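Local atomic coordinates of alginase (Pseudoalteromonas, PDB entry 4Q8K), a protein that cleaves the polysaccharide alginate as a lyase of family 18, probably by beta-elimination at its glycosidic bonds. Residues P163-D166 and L170-V173; T222-H227 and E283-R288; G151-L156 and V362-E367; Q178-T181 and G186-H189. One frame throughout, in Å; residues are numbered along the deposited sequence.

Contact 1. Residues P163-D166 and L170-V173; sequences PLVD and LVFV
The ring of Pro163 overlaps the CE1 corner of the Phe172 ring obliquely. Its CB and CG both lie close to CE1 of Phe172, with Pro163 CB 3.9 Å from that atom. The CB of Phe172 points away from residues 163-166. The ring still reaches them because CG stands beside the backbone N (chi1 -58°) and carries the CE1 corner back to the proline. Leu170, on the same side of its strand as Phe172, comes next. Its CD2 lies 4.0 Å from Pro163 CB. The same methyl meets Leu164 CD1 at 3.7 Å, the two leucine chains crossing. Leu164 and Leu170 are an antiparallel non-hydrogen-bonded pair. Val171 points to the other side of its strand. There its CG2 touches Val165 CG2 at 3.8 Å, and the two valines meet at about a right angle.

The backbones are joined by Val171 N to Pro163 O, 2.8 Å, a fairly straight bond (161°). The same oxygen takes a CA-H contact from Leu170 CA at 3.2 Å. In the turn, Asp166 OD1 bonds to Ser168 N and Thr169 OG1. On its far side strand 169-172 pairs with strand 355-368. The arrangement is a short beta hairpin whose first strand, 164-166, closes one edge of the seven-stranded antiparallel sheet.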
loop_
_atom_site.group_PDB
_atom_site.type_symbol
_atom_site.label_atom_id
_atom_site.label_comp_id
_atom_site.label_asym_id
_atom_site.label_seq_id
_atom_site.Cartn_x
_atom_site.Cartn_y
_atom_site.Cartn_z
ATOM N N PRO A 163 5.295 -14.142 2.491
ATOM C CA PRO A 163 4.213 -13.540 3.276
ATOM C C PRO A 163 3.269 -14.565 3.903
ATOM O O PRO A 163 2.686 -14.280 4.946
ATOM C CB PRO A 163 3.467 -12.697 2.236
ATOM C CG PRO A 163 4.503 -12.342 1.237
ATOM C CD PRO A 163 5.367 -13.577 1.134
ATOM N N LEU A 164 3.120 -15.734 3.283
ATOM C CA LEU A 164 2.183 -16.742 3.783
ATOM C C LEU A 164 2.779 -17.496 4.968
ATOM O O LEU A 164 3.543 -18.448 4.782
ATOM C CB LEU A 164 1.795 -17.725 2.670
ATOM C CG LEU A 164 0.523 -18.554 2.886
ATOM C CD1 LEU A 164 -0.714 -17.659 2.862
ATOM C CD2 LEU A 164 0.399 -19.650 1.829
ATOM N N VAL A 165 2.425 -17.075 6.181
ATOM C CA VAL A 165 2.992 -17.667 7.397
ATOM C C VAL A 165 2.136 -18.827 7.921
ATOM O O VAL A 165 2.584 -19.653 8.719
ATOM C CB VAL A 165 3.226 -16.607 8.502
ATOM C CG1 VAL A 165 4.287 -15.609 8.060
ATOM C CG2 VAL A 165 1.938 -15.892 8.831
ATOM N N ASP A 166 0.893 -18.873 7.466
ATOM C CA ASP A 166 0.055 -20.056 7.603
ATOM C C ASP A 166 -1.034 -19.924 6.541
ATOM O O ASP A 166 -1.112 -18.892 5.873
ATOM C CB ASP A 166 -0.509 -20.215 9.021
ATOM C CG ASP A 166 -1.404 -19.064 9.438
ATOM O OD1 ASP A 166 -2.204 -18.583 8.607
ATOM O OD2 ASP A 166 -1.316 -18.649 10.613
ATOM N N LEU A 170 -1.273 -13.462 5.863
ATOM C CA LEU A 170 -0.173 -12.846 5.133
ATOM C C LEU A 170 0.525 -11.834 6.033
ATOM O O LEU A 170 -0.123 -10.985 6.649
ATOM C CB LEU A 170 -0.671 -12.145 3.867
ATOM C CG LEU A 170 -1.316 -13.008 2.779
ATOM C CD1 LEU A 170 -1.863 -12.127 1.674
ATOM C CD2 LEU A 170 -0.313 -14.005 2.212
ATOM N N VAL A 171 1.847 -11.934 6.121
ATOM C CA VAL A 171 2.628 -10.988 6.915
ATOM C C VAL A 171 3.659 -10.304 6.038
ATOM O O VAL A 171 4.526 -10.962 5.468
ATOM C CB VAL A 171 3.351 -11.684 8.082
ATOM C CG1 VAL A 171 4.413 -10.757 8.668
ATOM C CG2 VAL A 171 2.350 -12.118 9.142
ATOM N N PHE A 172 3.562 -8.983 5.933
ATOM C CA PHE A 172 4.459 -8.212 5.080
ATOM C C PHE A 172 5.447 -7.428 5.930
ATOM O O PHE A 172 5.058 -6.549 6.701
ATOM C CB PHE A 172 3.672 -7.265 4.170
ATOM C CG PHE A 172 2.671 -7.969 3.283
ATOM C CD1 PHE A 172 3.068 -8.525 2.073
ATOM C CD2 PHE A 172 1.347 -8.089 3.663
ATOM C CE1 PHE A 172 2.159 -9.177 1.253
ATOM C CE2 PHE A 172 0.432 -8.746 2.841
ATOM C CZ PHE A 172 0.839 -9.286 1.646
ATOM N N VAL A 173 6.728 -7.762 5.782
ATOM C CA VAL A 173 7.779 -7.214 6.628
ATOM C C VAL A 173 8.932 -6.704 5.766
ATOM O O VAL A 173 9.915 -7.411 5.537
ATOM C CB VAL A 173 8.292 -8.286 7.588
ATOM C CG1 VAL A 173 7.377 -8.395 8.806
ATOM C CG2 VAL A 173 8.393 -9.641 6.860
#

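Contact 2. Residues T222-H227 and E283-R288; sequences TIISQH and ETFNLR
Phe285 is the first residue of 283-288 to reach the other strand. Its ring presents an edge, with CZ 3.7 Å from Ile224 CD1 and the methyl near the ring plane. The two side chains approach from opposite directions. Phe285 CG sits between the backbone N and the carbonyl carbon (chi1 67°), and this turn brings the far end of the ring in to Ile224. The ring also stacks on Phe301. Asn286 points to the other side of the strand, where ND2 bonds to Glu209 in the neighbouring strand 204-216.

Leu287 brings the contact back to the interior. Its CD2 lies 4.0 Å from Ile224 CD1, and the two chains slide past each other in opposite directions. The same methyl lies 3.9 Å from Ser225 OG. Ile224 CD1 is therefore shared by Phe285 and Leu287, and Leu287 CD2 by Ile224 and Ser225. Arg288 turns outward again and touches Val207 of strand 204-216.

No hydrogen bond joins residues 222-227 to 283-288. Their axes are 9.9 Å apart at closest approach, at 24° to each other, too far apart for backbone pairing. Ser225 and Leu287 have the nearest CA atoms, 9.4 Å apart. All four touching residues are buried. This is face-to-face packing of two antiparallel sheets, the apolar core of a concanavalin-like beta-sandwich (jelly roll).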
loop_
_atom_site.group_PDB
_atom_site.type_symbol
_atom_site.label_atom_id
_atom_site.label_comp_id
_atom_site.label_asym_id
_atom_site.label_seq_id
_atom_site.Cartn_x
_atom_site.Cartn_y
_atom_site.Cartn_z
ATOM N N THR A 222 3.758 3.879 5.396
ATOM C CA THR A 222 3.768 2.835 4.378
ATOM C C THR A 222 2.563 2.939 3.458
ATOM O O THR A 222 1.533 3.512 3.830
ATOM C CB THR A 222 3.762 1.437 5.006
ATOM O OG1 THR A 222 3.759 0.451 3.959
ATOM C CG2 THR A 222 2.534 1.251 5.895
ATOM N N ILE A 223 2.714 2.402 2.250
ATOM C CA ILE A 223 1.583 2.229 1.338
ATOM C C ILE A 223 1.194 0.751 1.365
ATOM O O ILE A 223 2.029 -0.122 1.113
ATOM C CB ILE A 223 1.939 2.680 -0.103
ATOM C CG1 ILE A 223 2.286 4.174 -0.137
ATOM C CG2 ILE A 223 0.781 2.390 -1.084
ATOM C CD1 ILE A 223 2.849 4.613 -1.470
ATOM N N ILE A 224 -0.074 0.466 1.677
ATOM C CA ILE A 224 -0.501 -0.923 1.895
ATOM C C ILE A 224 -1.361 -1.460 0.748
ATOM O O ILE A 224 -1.649 -2.651 0.688
ATOM C CB ILE A 224 -1.262 -1.131 3.240
ATOM C CG1 ILE A 224 -2.579 -0.350 3.270
ATOM C CG2 ILE A 224 -0.390 -0.758 4.451
ATOM C CD1 ILE A 224 -3.434 -0.690 4.464
ATOM N N SER A 225 -1.768 -0.572 -0.146
ATOM C CA SER A 225 -2.451 -0.992 -1.368
ATOM C C SER A 225 -2.404 0.136 -2.390
ATOM O O SER A 225 -2.448 1.310 -2.034
ATOM C CB SER A 225 -3.887 -1.455 -1.072
ATOM O OG SER A 225 -4.752 -0.357 -0.843
ATOM N N GLN A 226 -2.301 -0.210 -3.665
ATOM C CA GLN A 226 -2.263 0.815 -4.692
ATOM C C GLN A 226 -2.589 0.288 -6.078
ATOM O O GLN A 226 -2.321 -0.872 -6.394
ATOM C CB GLN A 226 -0.904 1.513 -4.724
ATOM C CG GLN A 226 0.243 0.598 -5.039
ATOM C CD GLN A 226 1.543 1.356 -5.127
ATOM O OE1 GLN A 226 1.756 2.141 -6.052
ATOM N NE2 GLN A 226 2.421 1.127 -4.165
ATOM N N HIS A 227 -3.180 1.152 -6.894
ATOM C CA HIS A 227 -3.250 0.909 -8.319
ATOM C C HIS A 227 -2.083 1.666 -8.936
ATOM O O HIS A 227 -1.940 2.871 -8.752
ATOM C CB HIS A 227 -4.592 1.366 -8.904
ATOM C CG HIS A 227 -5.725 0.432 -8.604
ATOM N ND1 HIS A 227 -6.556 0.593 -7.514
ATOM C CD2 HIS A 227 -6.144 -0.692 -9.234
ATOM C CE1 HIS A 227 -7.449 -0.382 -7.497
ATOM N NE2 HIS A 227 -7.220 -1.176 -8.529
ATOM N N GLU A 283 -3.227 -2.233 16.403
ATOM C CA GLU A 283 -4.659 -2.222 16.128
ATOM C C GLU A 283 -4.966 -2.795 14.748
ATOM O O GLU A 283 -4.061 -2.986 13.935
ATOM C CB GLU A 283 -5.230 -0.816 16.299
ATOM C CG GLU A 283 -5.314 -0.394 17.759
ATOM C CD GLU A 283 -6.051 0.917 17.953
ATOM O OE1 GLU A 283 -6.778 1.040 18.963
ATOM O OE2 GLU A 283 -5.904 1.822 17.105
ATOM N N THR A 284 -6.246 -3.068 14.494
ATOM C CA THR A 284 -6.665 -3.727 13.264
ATOM C C THR A 284 -7.856 -2.989 12.673
ATOM O O THR A 284 -8.691 -2.472 13.412
ATOM C CB THR A 284 -7.069 -5.195 13.537
ATOM O OG1 THR A 284 -5.958 -5.911 14.099
ATOM C CG2 THR A 284 -7.525 -5.891 12.256
ATOM N N PHE A 285 -7.918 -2.914 11.344
ATOM C CA PHE A 285 -9.071 -2.311 10.677
ATOM C C PHE A 285 -9.437 -3.108 9.434
ATOM O O PHE A 285 -8.690 -3.996 9.017
ATOM C CB PHE A 285 -8.800 -0.845 10.327
ATOM C CG PHE A 285 -7.723 -0.642 9.276
ATOM C CD1 PHE A 285 -6.387 -0.593 9.621
ATOM C CD2 PHE A 285 -8.066 -0.452 7.943
ATOM C CE1 PHE A 285 -5.411 -0.389 8.651
ATOM C CE2 PHE A 285 -7.106 -0.245 6.978
ATOM C CZ PHE A 285 -5.773 -0.209 7.325
ATOM N N ASN A 286 -10.592 -2.803 8.855
ATOM C CA ASN A 286 -11.021 -3.469 7.639
ATOM C C ASN A 286 -10.793 -2.578 6.432
ATOM O O ASN A 286 -11.148 -1.395 6.443
ATOM C CB ASN A 286 -12.502 -3.852 7.735
ATOM C CG ASN A 286 -12.917 -4.852 6.670
ATOM O OD1 ASN A 286 -12.637 -6.047 6.790
ATOM N ND2 ASN A 286 -13.590 -4.374 5.628
ATOM N N LEU A 287 -10.194 -3.149 5.393
ATOM C CA LEU A 287 -9.916 -2.417 4.168
ATOM C C LEU A 287 -10.670 -3.016 2.987
ATOM O O LEU A 287 -10.583 -4.210 2.727
ATOM C CB LEU A 287 -8.413 -2.422 3.860
ATOM C CG LEU A 287 -7.995 -1.707 2.570
ATOM C CD1 LEU A 287 -8.264 -0.219 2.639
ATOM C CD2 LEU A 287 -6.505 -1.961 2.304
ATOM N N ARG A 288 -11.410 -2.182 2.272
ATOM C CA ARG A 288 -12.055 -2.617 1.034
ATOM C C ARG A 288 -11.751 -1.635 -0.090
ATOM O O ARG A 288 -12.049 -0.447 0.011
ATOM C CB ARG A 288 -13.574 -2.775 1.208
ATOM C CG ARG A 288 -14.270 -3.395 -0.007
ATOM C CD ARG A 288 -15.687 -3.884 0.344
ATOM N NE ARG A 288 -16.276 -4.690 -0.728
ATOM C CZ ARG A 288 -17.127 -4.207 -1.622
ATOM N NH1 ARG A 288 -17.629 -4.981 -2.581
ATOM N NH2 ARG A 288 -17.483 -2.934 -1.551
#

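Contact 3. Residues G151-L156 and V362-E367; sequences GSIFDL and VSYTRE
The tight part of this contact is the T-shaped pair of Phe154 and Tyr364. Phe154 turns its edge to the tyrosine face, with centroids 4.9 Å apart and planes at 72°. Phe154 CZ stands over the centre of the Tyr364 ring. The closest atoms are Phe154 CE2 and Tyr364 CD2, at 3.7 Å. Tyr364 CG is anti to the backbone N (chi1 -178°), which holds the ring out from its strand toward Phe154. Phe154 is fixed from more than one direction. Ile153 CG2 lies over one of its faces, and Phe319 makes a second edge-to-face pair with it.

The looser part is at Ile153 and Arg366, both partly exposed. Ile153 CD1 sits at the edge of the Tyr364 ring, 4.1 Å from CE2. It comes no nearer than 4.5 Å to Arg366 CD. Here the polar ends take over. Arg366 NH1 donates to Tyr364 OH at 3.2 Å, with the hydroxyl near the guanidinium plane. Tyr364 OH also bonds to Glu206, and Arg366 NH2 bonds to Leu197 O. The phenol is thus gripped at its hydroxyl as well as covered on a face. Without the phenol, as with an alanine here, a gap would probably open beside the Phe154 edge, and Arg366 NH1 and Glu206 would lose their shared hydroxyl.

The contact joins strand 154-157 of one sheet to strand 355-368 of the other, as aromatic packing between the two layers of a beta-sandwich.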
loop_
_atom_site.group_PDB
_atom_site.type_symbol
_atom_site.label_atom_id
_atom_site.label_comp_id
_atom_site.label_asym_id
_atom_site.label_seq_id
_atom_site.Cartn_x
_atom_site.Cartn_y
_atom_site.Cartn_z
ATOM N N GLY A 151 0.229 -17.715 -7.234
ATOM C CA GLY A 151 0.776 -16.841 -8.255
ATOM C C GLY A 151 -0.024 -16.783 -9.546
ATOM O O GLY A 151 0.452 -16.250 -10.546
ATOM N N SER A 152 -1.245 -17.312 -9.545
ATOM C CA SER A 152 -2.042 -17.301 -10.772
ATOM C C SER A 152 -2.376 -15.879 -11.232
ATOM O O SER A 152 -2.495 -15.616 -12.429
ATOM C CB SER A 152 -3.315 -18.147 -10.625
ATOM O OG SER A 152 -4.128 -17.687 -9.567
ATOM N N ILE A 153 -2.507 -14.963 -10.276
ATOM C CA ILE A 153 -2.760 -13.560 -10.591
ATOM C C ILE A 153 -1.606 -12.661 -10.125
ATOM O O ILE A 153 -1.162 -11.786 -10.878
ATOM C CB ILE A 153 -4.079 -13.057 -9.951
ATOM C CG1 ILE A 153 -5.291 -13.706 -10.629
ATOM C CG2 ILE A 153 -4.173 -11.552 -10.060
ATOM C CD1 ILE A 153 -6.647 -13.227 -10.085
ATOM N N PHE A 154 -1.134 -12.896 -8.903
ATOM C CA PHE A 154 -0.142 -12.018 -8.264
ATOM C C PHE A 154 1.286 -12.537 -8.318
ATOM O O PHE A 154 1.529 -13.712 -8.069
ATOM C CB PHE A 154 -0.512 -11.765 -6.801
ATOM C CG PHE A 154 -1.757 -10.938 -6.634
ATOM C CD1 PHE A 154 -1.693 -9.554 -6.655
ATOM C CD2 PHE A 154 -2.991 -11.548 -6.483
ATOM C CE1 PHE A 154 -2.840 -8.785 -6.518
ATOM C CE2 PHE A 154 -4.145 -10.791 -6.349
ATOM C CZ PHE A 154 -4.066 -9.403 -6.364
ATOM N N ASP A 155 2.211 -11.624 -8.610
ATOM C CA ASP A 155 3.656 -11.865 -8.503
ATOM C C ASP A 155 4.154 -11.312 -7.182
ATOM O O ASP A 155 3.685 -10.262 -6.735
ATOM C CB ASP A 155 4.410 -11.150 -9.615
ATOM C CG ASP A 155 4.329 -11.879 -10.936
ATOM O OD1 ASP A 155 4.028 -13.085 -10.925
ATOM O OD2 ASP A 155 4.567 -11.250 -11.982
ATOM N N LEU A 156 5.119 -11.994 -6.570
ATOM C CA LEU A 156 5.653 -11.574 -5.274
ATOM C C LEU A 156 6.879 -10.672 -5.417
ATOM O O LEU A 156 7.756 -10.933 -6.229
ATOM C CB LEU A 156 5.990 -12.796 -4.412
ATOM C CG LEU A 156 6.655 -12.526 -3.054
ATOM C CD1 LEU A 156 5.727 -11.698 -2.171
ATOM C CD2 LEU A 156 7.032 -13.831 -2.354
ATOM N N VAL A 362 -8.788 -12.336 3.651
ATOM C CA VAL A 362 -8.477 -11.660 2.411
ATOM C C VAL A 362 -9.318 -12.201 1.261
ATOM O O VAL A 362 -9.504 -13.411 1.138
ATOM C CB VAL A 362 -6.994 -11.831 2.072
ATOM C CG1 VAL A 362 -6.639 -11.083 0.798
ATOM C CG2 VAL A 362 -6.145 -11.349 3.244
ATOM N N SER A 363 -9.830 -11.303 0.429
ATOM C CA SER A 363 -10.455 -11.711 -0.822
ATOM C C SER A 363 -10.046 -10.803 -1.975
ATOM O O SER A 363 -9.748 -9.628 -1.792
ATOM C CB SER A 363 -11.981 -11.785 -0.689
ATOM O OG SER A 363 -12.514 -10.534 -0.308
ATOM N N TYR A 364 -9.973 -11.371 -3.156
ATOM C CA TYR A 364 -9.705 -10.612 -4.346
ATOM C C TYR A 364 -10.496 -11.172 -5.497
ATOM O O TYR A 364 -10.471 -12.333 -5.733
ATOM C CB TYR A 364 -8.221 -10.605 -4.710
ATOM C CG TYR A 364 -7.926 -9.789 -5.904
ATOM C CD1 TYR A 364 -7.898 -8.423 -5.855
ATOM C CD2 TYR A 364 -7.706 -10.384 -7.109
ATOM C CE1 TYR A 364 -7.624 -7.688 -6.975
ATOM C CE2 TYR A 364 -7.452 -9.665 -8.228
ATOM C CZ TYR A 364 -7.413 -8.323 -8.174
ATOM O OH TYR A 364 -7.187 -7.646 -9.321
ATOM N N THR A 365 -11.214 -10.314 -6.188
ATOM C CA THR A 365 -11.878 -10.714 -7.412
ATOM C C THR A 365 -11.544 -9.767 -8.514
ATOM O O THR A 365 -11.386 -8.602 -8.301
ATOM C CB THR A 365 -13.411 -10.761 -7.277
ATOM O OG1 THR A 365 -13.904 -9.443 -7.244
ATOM C CG2 THR A 365 -13.845 -11.443 -6.065
ATOM N N ARG A 366 -11.481 -10.320 -9.712
ATOM C CA ARG A 366 -11.101 -9.608 -10.882
ATOM C C ARG A 366 -11.884 -10.104 -12.093
ATOM O O ARG A 366 -11.815 -11.244 -12.430
ATOM C CB ARG A 366 -9.636 -9.849 -11.145
ATOM C CG ARG A 366 -9.065 -9.183 -12.354
ATOM C CD ARG A 366 -7.625 -9.632 -12.556
ATOM N NE ARG A 366 -7.009 -8.917 -13.643
ATOM C CZ ARG A 366 -6.541 -7.696 -13.546
ATOM N NH1 ARG A 366 -6.602 -7.074 -12.410
ATOM N NH2 ARG A 366 -6.024 -7.113 -14.579
ATOM N N GLU A 367 -12.654 -9.221 -12.694
ATOM C CA GLU A 367 -13.325 -9.488 -13.960
ATOM C C GLU A 367 -13.034 -8.458 -15.021
ATOM O O GLU A 367 -13.113 -7.283 -14.809
ATOM C CB GLU A 367 -14.830 -9.653 -13.783
ATOM C CG GLU A 367 -15.464 -8.791 -12.735
ATOM C CD GLU A 367 -16.309 -9.576 -11.758
ATOM O OE1 GLU A 367 -15.921 -10.688 -11.393
ATOM O OE2 GLU A 367 -17.370 -9.074 -11.361
#

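Contact 4. Residues Q178-T181 and G186-H189. With SO4 (sulfate ion), chain D.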
loop_
_atom_site.group_PDB
_atom_site.type_symbol
_atom_site.label_atom_id
_atom_site.label_comp_id
_atom_site.label_asym_id
_atom_site.label_seq_id
_atom_site.Cartn_x
_atom_site.Cartn_y
_atom_site.Cartn_z
ATOM N N GLN A 178 13.140 -6.363 2.373
ATOM C CA GLN A 178 14.043 -5.342 1.846
ATOM C C GLN A 178 14.043 -5.273 0.316
ATOM O O GLN A 178 15.077 -5.074 -0.315
ATOM C CB GLN A 178 15.474 -5.559 2.394
ATOM C CG GLN A 178 15.517 -5.749 3.918
ATOM C CD GLN A 178 16.917 -6.036 4.482
ATOM O OE1 GLN A 178 17.094 -6.138 5.696
ATOM N NE2 GLN A 178 17.897 -6.179 3.607
ATOM N N HIS A 179 12.878 -5.424 -0.297
ATOM C CA HIS A 179 12.849 -5.448 -1.747
ATOM C C HIS A 179 12.899 -4.056 -2.347
ATOM O O HIS A 179 12.175 -3.164 -1.917
ATOM C CB HIS A 179 11.612 -6.194 -2.248
ATOM C CG HIS A 179 11.717 -6.609 -3.678
ATOM N ND1 HIS A 179 12.361 -7.764 -4.067
ATOM C CD2 HIS A 179 11.300 -6.005 -4.814
ATOM C CE1 HIS A 179 12.314 -7.866 -5.383
ATOM N NE2 HIS A 179 11.675 -6.813 -5.860
ATOM N N ILE A 180 13.754 -3.865 -3.347
ATOM C CA ILE A 180 13.820 -2.584 -4.042
ATOM C C ILE A 180 13.588 -2.675 -5.550
ATOM O O ILE A 180 13.580 -3.763 -6.134
ATOM C CB ILE A 180 15.173 -1.859 -3.817
ATOM C CG1 ILE A 180 16.318 -2.645 -4.455
ATOM C CG2 ILE A 180 15.433 -1.617 -2.341
ATOM C CD1 ILE A 180 17.624 -1.872 -4.481
ATOM N N THR A 181 13.413 -1.503 -6.164
ATOM C CA THR A 181 13.274 -1.353 -7.604
ATOM C C THR A 181 14.100 -0.144 -8.027
ATOM O O THR A 181 14.572 0.606 -7.172
ATOM C CB THR A 181 11.808 -1.083 -7.990
ATOM O OG1 THR A 181 11.403 0.150 -7.388
ATOM C CG2 THR A 181 10.912 -2.202 -7.495
ATOM N N GLY A 186 12.141 3.315 -0.924
ATOM C CA GLY A 186 12.067 2.614 0.337
ATOM C C GLY A 186 12.293 1.131 0.163
ATOM O O GLY A 186 12.982 0.700 -0.764
ATOM N N TRP A 187 11.715 0.358 1.068
ATOM C CA TRP A 187 11.779 -1.095 1.006
ATOM C C TRP A 187 10.361 -1.605 0.920
ATOM O O TRP A 187 9.476 -1.043 1.558
ATOM C CB TRP A 187 12.402 -1.651 2.273
ATOM C CG TRP A 187 13.888 -1.764 2.225
ATOM C CD1 TRP A 187 14.687 -1.703 1.116
ATOM C CD2 TRP A 187 14.757 -1.935 3.341
ATOM N NE1 TRP A 187 16.010 -1.849 1.479
ATOM C CE2 TRP A 187 16.074 -2.004 2.838
ATOM C CE3 TRP A 187 14.548 -2.066 4.716
ATOM C CZ2 TRP A 187 17.177 -2.164 3.669
ATOM C CZ3 TRP A 187 15.642 -2.242 5.538
ATOM C CH2 TRP A 187 16.941 -2.294 5.010
ATOM N N ARG A 188 10.137 -2.668 0.155
ATOM C CA ARG A 188 8.786 -3.216 0.057
ATOM C C ARG A 188 8.707 -4.722 0.262
ATOM O O ARG A 188 9.688 -5.459 0.077
ATOM C CB ARG A 188 8.123 -2.844 -1.277
ATOM C CG ARG A 188 8.559 -3.726 -2.440
ATOM C CD ARG A 188 8.065 -3.195 -3.767
ATOM N NE ARG A 188 8.543 -1.842 -4.027
ATOM C CZ ARG A 188 8.296 -1.155 -5.136
ATOM N NH1 ARG A 188 7.557 -1.683 -6.108
ATOM N NH2 ARG A 188 8.789 0.069 -5.274
ATOM N N HIS A 189 7.513 -5.158 0.644
ATOM C CA HIS A 189 7.142 -6.564 0.673
ATOM C C HIS A 189 5.698 -6.559 0.182
ATOM O O HIS A 189 4.808 -6.110 0.898
ATOM C CB HIS A 189 7.214 -7.102 2.085
ATOM C CG HIS A 189 7.432 -8.581 2.156
ATOM N ND1 HIS A 189 7.342 -9.286 3.330
ATOM C CD2 HIS A 189 7.728 -9.483 1.189
ATOM C CE1 HIS A 189 7.591 -10.567 3.094
ATOM N NE2 HIS A 189 7.831 -10.710 1.805
HETATM S S SO4 D . 8.146 1.177 -8.939
HETATM O O1 SO4 D . 8.679 1.092 -10.300
HETATM O O2 SO4 D . 7.064 2.163 -8.920
HETATM O O3 SO4 D . 7.665 -0.142 -8.535
HETATM O O4 SO4 D . 9.203 1.610 -8.036
HETATM O O HOH W 1 10.830 -0.678 -2.883
#
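The loop after helix 174-177 folds back on the start of strand 186-193 and helps to form an anion site that holds a sulfate. A single antiparallel bridge joins His179 and Arg188. Arg188 N donates to His179 O at 2.9 Å, and His179 N donates to Arg188 O at 3.2 Å.

On one side Gln178 lies along Trp187. Its CA sits over the five-membered ring, 3.7 Å from the centroid, as a CH-pi contact. Gln178 CB lies over the indole too, 3.6 Å from Trp187 CE2. Ile180 CG2 comes in at the indole edge, 3.5 Å from Trp187 CD1. Trp187 NE1 bonds to Ser340 OG. With Trp187 cut back to an alanine, the CA and CB of Gln178 and the CG2 methyl of Ile180 would probably lose the surface they lie against, and Ser340 OG this donor.

On the other side is Arg188, its chain bent at chi3 (59°). Thr181 CG2 lies over one guanidinium face, and the sulfate lies at its edge. NH1 of Arg188 reaches sulfate O3 at 2.9 Å. NH2 of Arg188 reaches sulfate O4 at 3.2 Å, and Thr181 OG1 donates to that oxygen at 2.7 Å. Arg188 NE donates to water 1, which passes a bond on to His179 O. Arg188 NH1 also makes a salt bridge to Glu157, and the guanidinium meets Tyr322 by cation-pi. The sulfate probably comes from the crystallisation liquor. The arrangement shows that Arg188 and Thr181 can hold an anion here. A role in binding the carboxylates of alginate is possible but only inferred.

The four contacts lie in one beta-sandwich, with centres 15 to 20 Å apart. Contact 1 lies at one edge of the seven-stranded sheet. Contacts 2 and 3 bridge it to the other sheet, where contact 4 ties a loop to strand 186-193. Along the chain, contacts 1, 4 and 2 follow in series. All three fall between the segments of contact 3, which joins the first and last strands of the modelled domain. Contact 1 touches contact 3 through Pro163 and Leu156, and contact 4 through Val173 and His189. Contact 2 lies deepest, its nearest atoms about 6 to 7 Å from the others. Core, first and last strands, and sulfate site thus share one two-sheet framework.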